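Local coordinates for ceramide very long chain fatty acid hydroxylase SCS7 (Saccharomyces cerevisiae, PDB 4ZR1), which hydroxylates the very long chain fatty acids of ceramides, presumably at C-2, and binds two zinc ions that likely form its catalytic dimetal centre, at residues I78-H83 with S285-E290; T102-V107 with C231-H236; G138-T143 with W268-V273. All coordinates share one frame; numbering follows the deposited sequence.

In the fold
The chain is mostly helical, its transmembrane helices leading to a histidine-rich dimetal site on the presumed cytoplasmic side. Contact 2 lies closest to the metals: H232 and H236 in its second segment bind one zinc, while the aromatic residues between them turn to the start of the first transmembrane segment. Contact 3 joins the second transmembrane helix, which lines the tridecane pocket, to the short helix 269-273; the centres of contacts 2 and 3 are about 20 Å apart. Contact 1 joins a loop after helix 71-78 to a segment near the end of the modelled chain, its R80 side chain about 13 Å from a zinc. Along the chain it encloses both other contacts, with centres about 24 and 28 Å away.

Contact 1. Residues I78-H83 with S285-E290; sequences IHRPRH and SKMKYE
R80 reaches out of the loop after helix 71-78 to form a salt bridge with E290, which sits on the first strand of a small antiparallel hairpin, 289-290 with 293-294, near the end of the modelled chain. The polar side is the close-fitting one. NH2 of R80 donates to OE2 of E290 over 3.1 Å, and the bond is nearly straight, with an N-H...O angle of 177°. The oxygen lies in the guanidinium plane, whereas the nitrogen approaches it on the syn side but well tilted from the carboxylate plane, and the two flat groups are turned 39° against each other. They do not close into a two-pronged pair: NH1 of R80 and OE1 of E290 stay 3.6 Å apart. A bend at chi3 (61°) swings the guanidinium off the otherwise extended chain, and its NE is hydrogen-bonded to the backbone O of T26. With NE and NH2 held by different partners, the buried group has little liberty to rotate. The carbonyl O of Y289 also lies near its edge. Around this point K288 N bonds to OD2 of D76 and the ring of Y289 meets that of F73 edge-to-face, tying the hairpin to helix 71-78 as well. The looser side belongs to M287, partly exposed like E290, which meets the guanidinium by van der Waals contact alone and crosses R80 at about a right angle. Its CB comes within 3.5 Å of NH2 of R80, and the chain then runs on, extended, past one face of the guanidinium. The sulfur covers that face near the rim instead of its middle, with SD of M287 3.7 Å from NH1 of R80.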
loop_
_atom_site.group_PDB
_atom_site.type_symbol
_atom_site.label_atom_id
_atom_site.label_comp_id
_atom_site.label_asym_id
_atom_site.label_seq_id
_atom_site.Cartn_x
_atom_site.Cartn_y
_atom_site.Cartn_z
ATOM N N ILE A 78 10.430 7.790 -6.180
ATOM C CA ILE A 78 9.957 6.854 -5.158
ATOM C C ILE A 78 9.107 5.722 -5.747
ATOM O O ILE A 78 9.024 4.641 -5.161
ATOM C CB ILE A 78 9.127 7.579 -4.069
ATOM C CG1 ILE A 78 9.080 6.761 -2.780
ATOM C CG2 ILE A 78 7.707 7.870 -4.559
ATOM C CD1 ILE A 78 10.409 6.632 -2.087
ATOM N N HIS A 79 8.486 5.970 -6.905
ATOM C CA HIS A 79 7.640 4.972 -7.557
ATOM C C HIS A 79 8.408 4.170 -8.612
ATOM O O HIS A 79 7.843 3.315 -9.287
ATOM C CB HIS A 79 6.414 5.631 -8.200
ATOM C CG HIS A 79 5.515 6.323 -7.222
ATOM N ND1 HIS A 79 5.499 7.692 -7.066
ATOM C CD2 HIS A 79 4.604 5.836 -6.345
ATOM C CE1 HIS A 79 4.619 8.019 -6.137
ATOM N NE2 HIS A 79 4.065 6.912 -5.678
ATOM N N ARG A 80 9.698 4.441 -8.759
ATOM C CA ARG A 80 10.521 3.592 -9.606
ATOM C C ARG A 80 11.240 2.608 -8.696
ATOM O O ARG A 80 12.119 2.994 -7.930
ATOM C CB ARG A 80 11.477 4.432 -10.444
ATOM C CG ARG A 80 10.726 5.393 -11.365
ATOM C CD ARG A 80 11.649 6.251 -12.198
ATOM N NE ARG A 80 12.493 5.440 -13.062
ATOM C CZ ARG A 80 13.324 5.941 -13.967
ATOM N NH1 ARG A 80 14.066 5.132 -14.715
ATOM N NH2 ARG A 80 13.406 7.255 -14.123
ATOM N N PRO A 81 10.826 1.330 -8.748
ATOM C CA PRO A 81 11.173 0.367 -7.697
ATOM C C PRO A 81 12.638 -0.054 -7.647
ATOM O O PRO A 81 13.325 -0.118 -8.662
ATOM C CB PRO A 81 10.281 -0.844 -8.024
ATOM C CG PRO A 81 9.962 -0.707 -9.480
ATOM C CD PRO A 81 9.879 0.767 -9.729
ATOM N N ARG A 82 13.104 -0.336 -6.439
ATOM C CA ARG A 82 14.401 -0.953 -6.246
ATOM C C ARG A 82 14.191 -2.221 -5.424
ATOM O O ARG A 82 13.063 -2.549 -5.062
ATOM C CB ARG A 82 15.372 -0.001 -5.539
ATOM C CG ARG A 82 15.016 1.472 -5.645
ATOM C CD ARG A 82 15.363 2.078 -6.995
ATOM N NE ARG A 82 14.869 3.449 -7.095
ATOM C CZ ARG A 82 15.561 4.449 -7.626
ATOM N NH1 ARG A 82 15.047 5.669 -7.676
ATOM N NH2 ARG A 82 16.778 4.227 -8.098
ATOM N N HIS A 83 15.273 -2.933 -5.135
ATOM C CA HIS A 83 15.211 -4.108 -4.278
ATOM C C HIS A 83 16.451 -4.163 -3.387
ATOM O O HIS A 83 17.579 -4.118 -3.880
ATOM C CB HIS A 83 15.082 -5.389 -5.119
ATOM C CG HIS A 83 14.792 -6.616 -4.310
ATOM N ND1 HIS A 83 13.637 -6.766 -3.570
ATOM C CD2 HIS A 83 15.515 -7.743 -4.109
ATOM C CE1 HIS A 83 13.662 -7.932 -2.951
ATOM N NE2 HIS A 83 14.788 -8.546 -3.266
ATOM N N SER A 285 3.888 4.796 -17.001
ATOM C CA SER A 285 3.947 6.029 -16.229
ATOM C C SER A 285 5.183 6.834 -16.641
ATOM O O SER A 285 6.164 6.273 -17.138
ATOM C CB SER A 285 3.948 5.726 -14.732
ATOM O OG SER A 285 2.646 5.361 -14.293
ATOM N N LYS A 286 5.129 8.152 -16.459
ATOM C CA LYS A 286 6.199 9.007 -16.958
ATOM C C LYS A 286 7.415 8.916 -16.050
ATOM O O LYS A 286 7.284 8.787 -14.838
ATOM C CB LYS A 286 5.724 10.463 -17.108
ATOM C CG LYS A 286 5.302 11.185 -15.830
ATOM C CD LYS A 286 4.605 12.510 -16.173
ATOM C CE LYS A 286 4.245 13.334 -14.937
ATOM N NZ LYS A 286 5.439 13.963 -14.296
ATOM N N MET A 287 8.598 8.946 -16.657
ATOM C CA MET A 287 9.846 8.915 -15.909
ATOM C C MET A 287 10.532 10.259 -16.096
ATOM O O MET A 287 11.544 10.357 -16.795
ATOM C CB MET A 287 10.745 7.763 -16.371
ATOM C CG MET A 287 9.997 6.455 -16.659
ATOM S SD MET A 287 11.086 5.024 -16.865
ATOM C CE MET A 287 10.141 4.007 -17.990
ATOM N N LYS A 288 9.966 11.280 -15.453
ATOM C CA LYS A 288 10.308 12.685 -15.684
ATOM C C LYS A 288 11.786 13.024 -15.476
ATOM O O LYS A 288 12.347 13.840 -16.200
ATOM C CB LYS A 288 9.443 13.580 -14.781
ATOM C CG LYS A 288 9.248 14.989 -15.312
ATOM C CD LYS A 288 8.400 15.803 -14.362
ATOM C CE LYS A 288 7.933 17.102 -14.990
ATOM N NZ LYS A 288 6.684 17.598 -14.346
ATOM N N TYR A 289 12.415 12.391 -14.493
ATOM C CA TYR A 289 13.793 12.710 -14.138
ATOM C C TYR A 289 14.783 11.604 -14.519
ATOM O O TYR A 289 14.426 10.426 -14.550
ATOM C CB TYR A 289 13.877 13.006 -12.639
ATOM C CG TYR A 289 13.384 14.390 -12.255
ATOM C CD1 TYR A 289 12.046 14.624 -11.945
ATOM C CD2 TYR A 289 14.266 15.463 -12.184
ATOM C CE1 TYR A 289 11.606 15.891 -11.587
ATOM C CE2 TYR A 289 13.835 16.726 -11.826
ATOM C CZ TYR A 289 12.507 16.936 -11.530
ATOM O OH TYR A 289 12.085 18.198 -11.176
ATOM N N GLU A 290 16.018 11.996 -14.838
ATOM C CA GLU A 290 17.105 11.042 -15.078
ATOM C C GLU A 290 18.463 11.691 -14.740
ATOM O O GLU A 290 18.741 12.820 -15.154
ATOM C CB GLU A 290 17.076 10.538 -16.528
ATOM C CG GLU A 290 17.550 9.080 -16.732
ATOM C CD GLU A 290 16.473 8.028 -16.412
ATOM O OE1 GLU A 290 16.810 6.823 -16.282
ATOM O OE2 GLU A 290 15.287 8.404 -16.302
#

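Contact 2. Residues T102-V107 with C231-H236; sequences TAWWVV and CHFFLH. With ZN (zinc ion), chain C; BOG (octyl beta-D-glucopyranoside), chain J; BOG (octyl beta-D-glucopyranoside), chain I; BOG (octyl beta-D-glucopyranoside), chain H.
NE2 of H236 and NE2 of H232, from the helix turn whose F233 and F234 pack on W104, bind a zinc ion at 2.1 and 2.3 Å, with H177, H251 and H255 completing the site. Between these ligands in sequence, F233 and F234 turn to W104 instead. The backbone brings W104 CB straight over the middle of the F233 ring, 3.4 Å from its centroid and almost on the ring normal, a CH-pi contact. From there the indole leads away along F233: CG sits between the backbone N and the carbonyl carbon (chi1 62°), and the five-membered ring meets the phenyl with planes 37° apart. Its benzo half goes to F234, whose CZ lies over one indole face, 3.8 Å from CE3 of W104; these two planes are 59° apart. CB of W105 covers the other face of the W104 indole. Detergent borders the cluster outside. The octyl glucoside of chain I brings its C6 to the W104 edge, 3.4 Å from NE1, and C5' of the chain H molecule lies 3.4 Å from CE2 of F234. The W105 ring is itself sandwiched, A103 CB and V106 CG2 on one face and the alkyl chain of the chain J octyl glucoside on the other, where C4' is 3.3 Å from CE2 of W105. With a serine in place of W105, that alkyl chain would probably lose the flat surface it lies on, and A103 and V106 their cover. Tryptophans among detergent molecules in the first residues of the first transmembrane segment are consistent with a membrane-interface position, packed here against the part of helix 211-236 that carries two ligands of the hydroxylase's histidine-rich dimetal centre.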
loop_
_atom_site.group_PDB
_atom_site.type_symbol
_atom_site.label_atom_id
_atom_site.label_comp_id
_atom_site.label_asym_id
_atom_site.label_seq_id
_atom_site.Cartn_x
_atom_site.Cartn_y
_atom_site.Cartn_z
ATOM N N THR A 102 7.022 -5.431 9.787
ATOM C CA THR A 102 5.794 -6.101 10.188
ATOM C C THR A 102 5.510 -7.247 9.232
ATOM O O THR A 102 5.360 -7.043 8.025
ATOM C CB THR A 102 4.588 -5.147 10.208
ATOM O OG1 THR A 102 4.213 -4.854 8.864
ATOM C CG2 THR A 102 4.935 -3.830 10.917
ATOM N N ALA A 103 5.449 -8.454 9.778
ATOM C CA ALA A 103 5.221 -9.643 8.980
ATOM C C ALA A 103 3.752 -9.754 8.599
ATOM O O ALA A 103 2.895 -9.181 9.263
ATOM C CB ALA A 103 5.664 -10.870 9.735
ATOM N N TRP A 104 3.481 -10.494 7.526
ATOM C CA TRP A 104 2.124 -10.730 7.036
ATOM C C TRP A 104 1.162 -11.204 8.126
ATOM O O TRP A 104 0.028 -10.743 8.190
ATOM C CB TRP A 104 2.141 -11.757 5.899
ATOM C CG TRP A 104 2.652 -13.106 6.305
ATOM C CD1 TRP A 104 3.949 -13.522 6.303
ATOM C CD2 TRP A 104 1.873 -14.224 6.764
ATOM N NE1 TRP A 104 4.034 -14.826 6.736
ATOM C CE2 TRP A 104 2.775 -15.282 7.024
ATOM C CE3 TRP A 104 0.506 -14.435 6.978
ATOM C CZ2 TRP A 104 2.355 -16.531 7.486
ATOM C CZ3 TRP A 104 0.088 -15.678 7.447
ATOM C CH2 TRP A 104 1.009 -16.707 7.695
ATOM N N TRP A 105 1.626 -12.098 8.994
ATOM C CA TRP A 105 0.761 -12.697 10.012
ATOM C C TRP A 105 0.379 -11.737 11.132
ATOM O O TRP A 105 -0.455 -12.062 11.972
ATOM C CB TRP A 105 1.423 -13.952 10.613
ATOM C CG TRP A 105 2.817 -13.741 11.130
ATOM C CD1 TRP A 105 3.973 -14.013 10.473
ATOM C CD2 TRP A 105 3.197 -13.214 12.413
ATOM N NE1 TRP A 105 5.054 -13.687 11.257
ATOM C CE2 TRP A 105 4.607 -13.193 12.454
ATOM C CE3 TRP A 105 2.482 -12.751 13.527
ATOM C CZ2 TRP A 105 5.324 -12.744 13.564
ATOM C CZ3 TRP A 105 3.196 -12.297 14.637
ATOM C CH2 TRP A 105 4.603 -12.293 14.642
ATOM N N VAL A 106 0.978 -10.555 11.150
ATOM C CA VAL A 106 0.720 -9.615 12.232
ATOM C C VAL A 106 -0.703 -9.051 12.155
ATOM O O VAL A 106 -1.377 -8.875 13.181
ATOM C CB VAL A 106 1.750 -8.467 12.215
ATOM C CG1 VAL A 106 1.403 -7.396 13.258
ATOM C CG2 VAL A 106 3.120 -9.024 12.465
ATOM N N VAL A 107 -1.163 -8.778 10.937
ATOM C CA VAL A 107 -2.484 -8.197 10.746
ATOM C C VAL A 107 -3.622 -9.135 11.202
ATOM O O VAL A 107 -4.482 -8.720 11.987
ATOM C CB VAL A 107 -2.706 -7.797 9.277
ATOM C CG1 VAL A 107 -4.069 -7.154 9.120
ATOM C CG2 VAL A 107 -1.589 -6.876 8.800
ATOM N N CYS A 231 -4.475 -10.225 1.352
ATOM C CA CYS A 231 -4.525 -10.327 -0.093
ATOM C C CYS A 231 -3.335 -9.577 -0.694
ATOM O O CYS A 231 -2.542 -10.152 -1.448
ATOM C CB CYS A 231 -5.838 -9.777 -0.643
ATOM S SG CYS A 231 -6.000 -9.967 -2.439
ATOM N N HIS A 232 -3.205 -8.302 -0.326
ATOM C CA HIS A 232 -2.124 -7.457 -0.824
ATOM C C HIS A 232 -0.764 -8.121 -0.673
ATOM O O HIS A 232 0.019 -8.152 -1.617
ATOM C CB HIS A 232 -2.115 -6.118 -0.102
ATOM C CG HIS A 232 -1.124 -5.155 -0.659
ATOM N ND1 HIS A 232 -0.691 -4.047 0.030
ATOM C CD2 HIS A 232 -0.482 -5.136 -1.852
ATOM C CE1 HIS A 232 0.182 -3.386 -0.711
ATOM N NE2 HIS A 232 0.330 -4.028 -1.855
ATOM N N PHE A 233 -0.496 -8.670 0.508
ATOM C CA PHE A 233 0.740 -9.402 0.736
ATOM C C PHE A 233 0.942 -10.534 -0.271
ATOM O O PHE A 233 1.988 -10.620 -0.921
ATOM C CB PHE A 233 0.792 -9.976 2.155
ATOM C CG PHE A 233 2.131 -10.554 2.512
ATOM C CD1 PHE A 233 3.155 -9.732 2.980
ATOM C CD2 PHE A 233 2.390 -11.911 2.345
ATOM C CE1 PHE A 233 4.400 -10.257 3.295
ATOM C CE2 PHE A 233 3.646 -12.451 2.663
ATOM C CZ PHE A 233 4.645 -11.624 3.133
ATOM N N PHE A 234 -0.055 -11.398 -0.415
ATOM C CA PHE A 234 0.167 -12.639 -1.143
ATOM C C PHE A 234 0.124 -12.411 -2.646
ATOM O O PHE A 234 0.576 -13.250 -3.424
ATOM C CB PHE A 234 -0.830 -13.710 -0.687
ATOM C CG PHE A 234 -0.567 -14.195 0.717
ATOM C CD1 PHE A 234 0.623 -14.848 1.023
ATOM C CD2 PHE A 234 -1.481 -13.972 1.732
ATOM C CE1 PHE A 234 0.891 -15.276 2.315
ATOM C CE2 PHE A 234 -1.222 -14.398 3.026
ATOM C CZ PHE A 234 -0.038 -15.051 3.317
ATOM N N LEU A 235 -0.363 -11.246 -3.047
ATOM C CA LEU A 235 -0.234 -10.821 -4.430
ATOM C C LEU A 235 1.236 -10.617 -4.816
ATOM O O LEU A 235 1.625 -10.882 -5.949
ATOM C CB LEU A 235 -1.018 -9.536 -4.671
ATOM C CG LEU A 235 -2.539 -9.618 -4.699
ATOM C CD1 LEU A 235 -3.081 -8.278 -5.169
ATOM C CD2 LEU A 235 -3.006 -10.743 -5.615
ATOM N N HIS A 236 2.048 -10.142 -3.876
ATOM C CA HIS A 236 3.470 -9.909 -4.140
ATOM C C HIS A 236 4.326 -11.148 -3.902
ATOM O O HIS A 236 5.239 -11.443 -4.678
ATOM C CB HIS A 236 4.011 -8.773 -3.261
ATOM C CG HIS A 236 3.594 -7.412 -3.712
ATOM N ND1 HIS A 236 4.241 -6.737 -4.722
ATOM C CD2 HIS A 236 2.595 -6.601 -3.290
ATOM C CE1 HIS A 236 3.653 -5.568 -4.908
ATOM N NE2 HIS A 236 2.655 -5.459 -4.051
HETATM ZN ZN ZN C . 1.595 -3.685 -3.747
HETATM C C1 BOG J . 11.031 -15.740 12.848
HETATM O O1 BOG J . 9.897 -16.001 13.630
HETATM C C2 BOG J . 10.839 -16.342 11.481
HETATM O O2 BOG J . 10.560 -17.714 11.613
HETATM C C3 BOG J . 12.116 -16.137 10.697
HETATM O O3 BOG J . 11.916 -16.536 9.364
HETATM C C4 BOG J . 12.478 -14.667 10.724
HETATM O O4 BOG J . 13.742 -14.465 10.134
HETATM C C5 BOG J . 12.492 -14.168 12.152
HETATM O O5 BOG J . 11.217 -14.353 12.714
HETATM C C6 BOG J . 12.855 -12.700 12.176
HETATM O O6 BOG J . 14.259 -12.567 12.196
HETATM C "C1'" BOG J . 8.865 -15.069 13.426
HETATM C "C2'" BOG J . 7.767 -15.701 12.599
HETATM C "C3'" BOG J . 6.955 -16.637 13.468
HETATM C "C4'" BOG J . 5.503 -16.205 13.469
HETATM C "C5'" BOG J . 4.950 -16.179 14.881
HETATM C "C6'" BOG J . 3.443 -16.348 14.855
HETATM C "C7'" BOG J . 2.892 -15.908 16.196
HETATM C "C8'" BOG J . 1.384 -15.747 16.143
HETATM C C1 BOG I . 7.024 -17.724 8.751
HETATM O O1 BOG I . 6.041 -18.652 9.136
HETATM C C2 BOG I . 8.329 -18.481 8.695
HETATM O O2 BOG I . 8.649 -18.943 9.987
HETATM C C3 BOG I . 9.439 -17.599 8.175
HETATM O O3 BOG I . 10.567 -18.401 7.919
HETATM C C4 BOG I . 9.009 -16.921 6.895
HETATM O O4 BOG I . 9.971 -15.960 6.524
HETATM C C5 BOG I . 7.668 -16.250 7.098
HETATM O O5 BOG I . 6.707 -17.213 7.475
HETATM C C6 BOG I . 7.247 -15.575 5.804
HETATM O O6 BOG I . 7.788 -14.272 5.724
HETATM C "C1'" BOG I . 5.076 -18.160 10.031
HETATM C "C2'" BOG I . 4.096 -19.272 10.329
HETATM C "C3'" BOG I . 2.691 -18.716 10.345
HETATM C "C4'" BOG I . 2.342 -18.254 11.740
HETATM C "C5'" BOG I . 0.883 -18.534 12.025
HETATM C "C6'" BOG I . -0.009 -17.528 11.324
HETATM C "C7'" BOG I . -1.250 -17.267 12.166
HETATM C "C8'" BOG I . -2.250 -16.410 11.410
HETATM C C1 BOG H . 2.300 -19.492 4.642
HETATM O O1 BOG H . 1.008 -20.005 4.415
HETATM C C2 BOG H . 3.258 -20.593 5.052
HETATM O O2 BOG H . 2.790 -21.229 6.222
HETATM C C3 BOG H . 4.620 -19.992 5.332
HETATM O O3 BOG H . 5.571 -21.016 5.515
HETATM C C4 BOG H . 5.047 -19.107 4.180
HETATM O O4 BOG H . 6.213 -18.404 4.548
HETATM C C5 BOG H . 3.931 -18.145 3.820
HETATM O O5 BOG H . 2.774 -18.869 3.474
HETATM C C6 BOG H . 4.339 -17.280 2.645
HETATM O O6 BOG H . 4.784 -16.027 3.109
HETATM C "C1'" BOG H . 0.100 -19.056 3.901
HETATM C "C2'" BOG H . -1.107 -18.931 4.807
HETATM C "C3'" BOG H . -2.112 -17.988 4.173
HETATM C "C4'" BOG H . -3.103 -17.492 5.207
HETATM C "C5'" BOG H . -3.524 -16.084 4.839
HETATM C "C6'" BOG H . -4.974 -15.835 5.196
HETATM C "C7'" BOG H . -5.077 -15.246 6.589
HETATM C "C8'" BOG H . -6.470 -14.680 6.787
#

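Contact 3. Residues G138-T143 with W268-V273; sequences GVFVWT and WFWDEV
The second transmembrane helix, 128-154, which lines the tridecane pocket, meets the short helix 269-273 through T143, F140 and W270. OG1 of T143 faces the indole N-H of W270 as its acceptor; the modelled 2.5 Å from NE1 of W270 to OG1 of T143 is too short to be taken literally at this resolution, which makes the bond's length doubtful. The same OG1 donates to the backbone O of F140 at 2.9 Å, one turn back in its own helix. The hydroxyl comes in at the edge of the indole, near its plane. With OG1 placed between the backbone N and the carbonyl carbon (chi1 75°), it can face both partners. Further along the same edge, CZ of F140 lies 3.5 Å from CZ2 of W270, the two six-membered rings inclined at 58°. One face of the indole is covered by its own neighbour F269, whose CD2 is centred above it. W270 also touches L144 and Y147, further along helix 128-154, while D271 bonds to OH of Y250 on helix 242-256. The short helix is thereby tied to both longer ones, and W142, whose CB points away from it, contacts the tridecane and the Y228 ring of helix 211-236.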
loop_
_atom_site.group_PDB
_atom_site.type_symbol
_atom_site.label_atom_id
_atom_site.label_comp_id
_atom_site.label_asym_id
_atom_site.label_seq_id
_atom_site.Cartn_x
_atom_site.Cartn_y
_atom_site.Cartn_z
ATOM N N GLY A 138 -20.356 -3.593 5.814
ATOM C CA GLY A 138 -19.066 -3.168 6.329
ATOM C C GLY A 138 -17.958 -3.573 5.370
ATOM O O GLY A 138 -17.087 -2.760 5.031
ATOM N N VAL A 139 -17.998 -4.830 4.921
ATOM C CA VAL A 139 -17.053 -5.326 3.922
ATOM C C VAL A 139 -17.162 -4.567 2.591
ATOM O O VAL A 139 -16.169 -4.336 1.911
ATOM C CB VAL A 139 -17.258 -6.821 3.676
ATOM C CG1 VAL A 139 -16.309 -7.326 2.590
ATOM C CG2 VAL A 139 -17.074 -7.608 4.988
ATOM N N PHE A 140 -18.372 -4.166 2.227
ATOM C CA PHE A 140 -18.591 -3.462 0.973
ATOM C C PHE A 140 -18.035 -2.040 1.047
ATOM O O PHE A 140 -17.393 -1.549 0.110
ATOM C CB PHE A 140 -20.088 -3.445 0.631
ATOM C CG PHE A 140 -20.430 -2.622 -0.588
ATOM C CD1 PHE A 140 -20.203 -3.117 -1.863
ATOM C CD2 PHE A 140 -20.980 -1.357 -0.454
ATOM C CE1 PHE A 140 -20.519 -2.369 -2.982
ATOM C CE2 PHE A 140 -21.299 -0.598 -1.572
ATOM C CZ PHE A 140 -21.077 -1.108 -2.839
ATOM N N VAL A 141 -18.289 -1.383 2.172
ATOM C CA VAL A 141 -17.751 -0.058 2.415
ATOM C C VAL A 141 -16.223 -0.119 2.501
ATOM O O VAL A 141 -15.546 0.800 2.037
ATOM C CB VAL A 141 -18.344 0.564 3.707
ATOM C CG1 VAL A 141 -17.625 1.860 4.091
ATOM C CG2 VAL A 141 -19.839 0.811 3.538
ATOM N N TRP A 142 -15.675 -1.198 3.070
ATOM C CA TRP A 142 -14.222 -1.325 3.105
ATOM C C TRP A 142 -13.621 -1.204 1.701
ATOM O O TRP A 142 -12.632 -0.488 1.510
ATOM C CB TRP A 142 -13.730 -2.646 3.729
ATOM C CG TRP A 142 -12.302 -2.834 3.286
ATOM C CD1 TRP A 142 -11.840 -3.712 2.350
ATOM C CD2 TRP A 142 -11.176 -2.027 3.668
ATOM N NE1 TRP A 142 -10.489 -3.529 2.152
ATOM C CE2 TRP A 142 -10.060 -2.499 2.948
ATOM C CE3 TRP A 142 -10.998 -0.968 4.565
ATOM C CZ2 TRP A 142 -8.787 -1.945 3.094
ATOM C CZ3 TRP A 142 -9.729 -0.416 4.705
ATOM C CH2 TRP A 142 -8.645 -0.907 3.974
ATOM N N THR A 143 -14.200 -1.906 0.725
ATOM C CA THR A 143 -13.608 -1.942 -0.617
ATOM C C THR A 143 -13.586 -0.563 -1.254
ATOM O O THR A 143 -12.745 -0.287 -2.111
ATOM C CB THR A 143 -14.359 -2.884 -1.585
ATOM O OG1 THR A 143 -15.597 -2.282 -1.999
ATOM C CG2 THR A 143 -14.616 -4.208 -0.931
ATOM N N TRP A 268 -10.832 -4.971 -9.029
ATOM C CA TRP A 268 -10.802 -3.759 -9.842
ATOM C C TRP A 268 -12.206 -3.209 -10.055
ATOM O O TRP A 268 -12.425 -2.362 -10.919
ATOM C CB TRP A 268 -10.147 -4.026 -11.188
ATOM C CG TRP A 268 -10.759 -5.152 -11.917
ATOM C CD1 TRP A 268 -11.963 -5.153 -12.562
ATOM C CD2 TRP A 268 -10.195 -6.455 -12.108
ATOM N NE1 TRP A 268 -12.184 -6.383 -13.135
ATOM C CE2 TRP A 268 -11.114 -7.201 -12.873
ATOM C CE3 TRP A 268 -9.002 -7.065 -11.705
ATOM C CZ2 TRP A 268 -10.884 -8.526 -13.239
ATOM C CZ3 TRP A 268 -8.770 -8.378 -12.075
ATOM C CH2 TRP A 268 -9.706 -9.095 -12.831
ATOM N N PHE A 269 -13.146 -3.708 -9.260
ATOM C CA PHE A 269 -14.533 -3.252 -9.275
ATOM C C PHE A 269 -14.638 -1.728 -9.321
ATOM O O PHE A 269 -15.135 -1.157 -10.288
ATOM C CB PHE A 269 -15.257 -3.802 -8.044
ATOM C CG PHE A 269 -16.709 -3.449 -7.980
ATOM C CD1 PHE A 269 -17.640 -4.190 -8.677
ATOM C CD2 PHE A 269 -17.144 -2.384 -7.213
ATOM C CE1 PHE A 269 -18.976 -3.872 -8.621
ATOM C CE2 PHE A 269 -18.482 -2.063 -7.154
ATOM C CZ PHE A 269 -19.400 -2.815 -7.856
ATOM N N TRP A 270 -14.136 -1.073 -8.284
ATOM C CA TRP A 270 -14.206 0.377 -8.198
ATOM C C TRP A 270 -13.313 1.078 -9.221
ATOM O O TRP A 270 -13.477 2.276 -9.471
ATOM C CB TRP A 270 -13.851 0.829 -6.779
ATOM C CG TRP A 270 -14.795 0.295 -5.765
ATOM C CD1 TRP A 270 -14.539 -0.653 -4.820
ATOM C CD2 TRP A 270 -16.172 0.652 -5.610
ATOM N NE1 TRP A 270 -15.664 -0.900 -4.073
ATOM C CE2 TRP A 270 -16.684 -0.110 -4.542
ATOM C CE3 TRP A 270 -17.026 1.546 -6.275
ATOM C CZ2 TRP A 270 -18.010 -0.003 -4.116
ATOM C CZ3 TRP A 270 -18.337 1.653 -5.852
ATOM C CH2 TRP A 270 -18.817 0.884 -4.781
ATOM N N ASP A 271 -12.368 0.344 -9.803
ATOM C CA ASP A 271 -11.555 0.884 -10.889
ATOM C C ASP A 271 -12.429 1.079 -12.118
ATOM O O ASP A 271 -12.339 2.078 -12.833
ATOM C CB ASP A 271 -10.388 -0.044 -11.221
ATOM C CG ASP A 271 -9.145 0.268 -10.413
ATOM O OD1 ASP A 271 -8.904 1.463 -10.127
ATOM O OD2 ASP A 271 -8.417 -0.687 -10.058
ATOM N N GLU A 272 -13.281 0.097 -12.353
ATOM C CA GLU A 272 -14.161 0.123 -13.499
ATOM C C GLU A 272 -15.207 1.227 -13.316
ATOM O O GLU A 272 -15.402 2.071 -14.190
ATOM C CB GLU A 272 -14.800 -1.247 -13.671
ATOM C CG GLU A 272 -14.616 -1.844 -15.041
ATOM C CD GLU A 272 -14.589 -3.368 -15.021
ATOM O OE1 GLU A 272 -15.355 -3.962 -14.234
ATOM O OE2 GLU A 272 -13.877 -3.976 -15.853
ATOM N N VAL A 273 -15.840 1.228 -12.151
ATOM C CA VAL A 273 -16.838 2.223 -11.779
ATOM C C VAL A 273 -16.337 3.659 -11.954
ATOM O O VAL A 273 -17.044 4.497 -12.513
ATOM C CB VAL A 273 -17.277 2.020 -10.314
ATOM C CG1 VAL A 273 -18.197 3.135 -9.862
ATOM C CG2 VAL A 273 -17.924 0.652 -10.130
#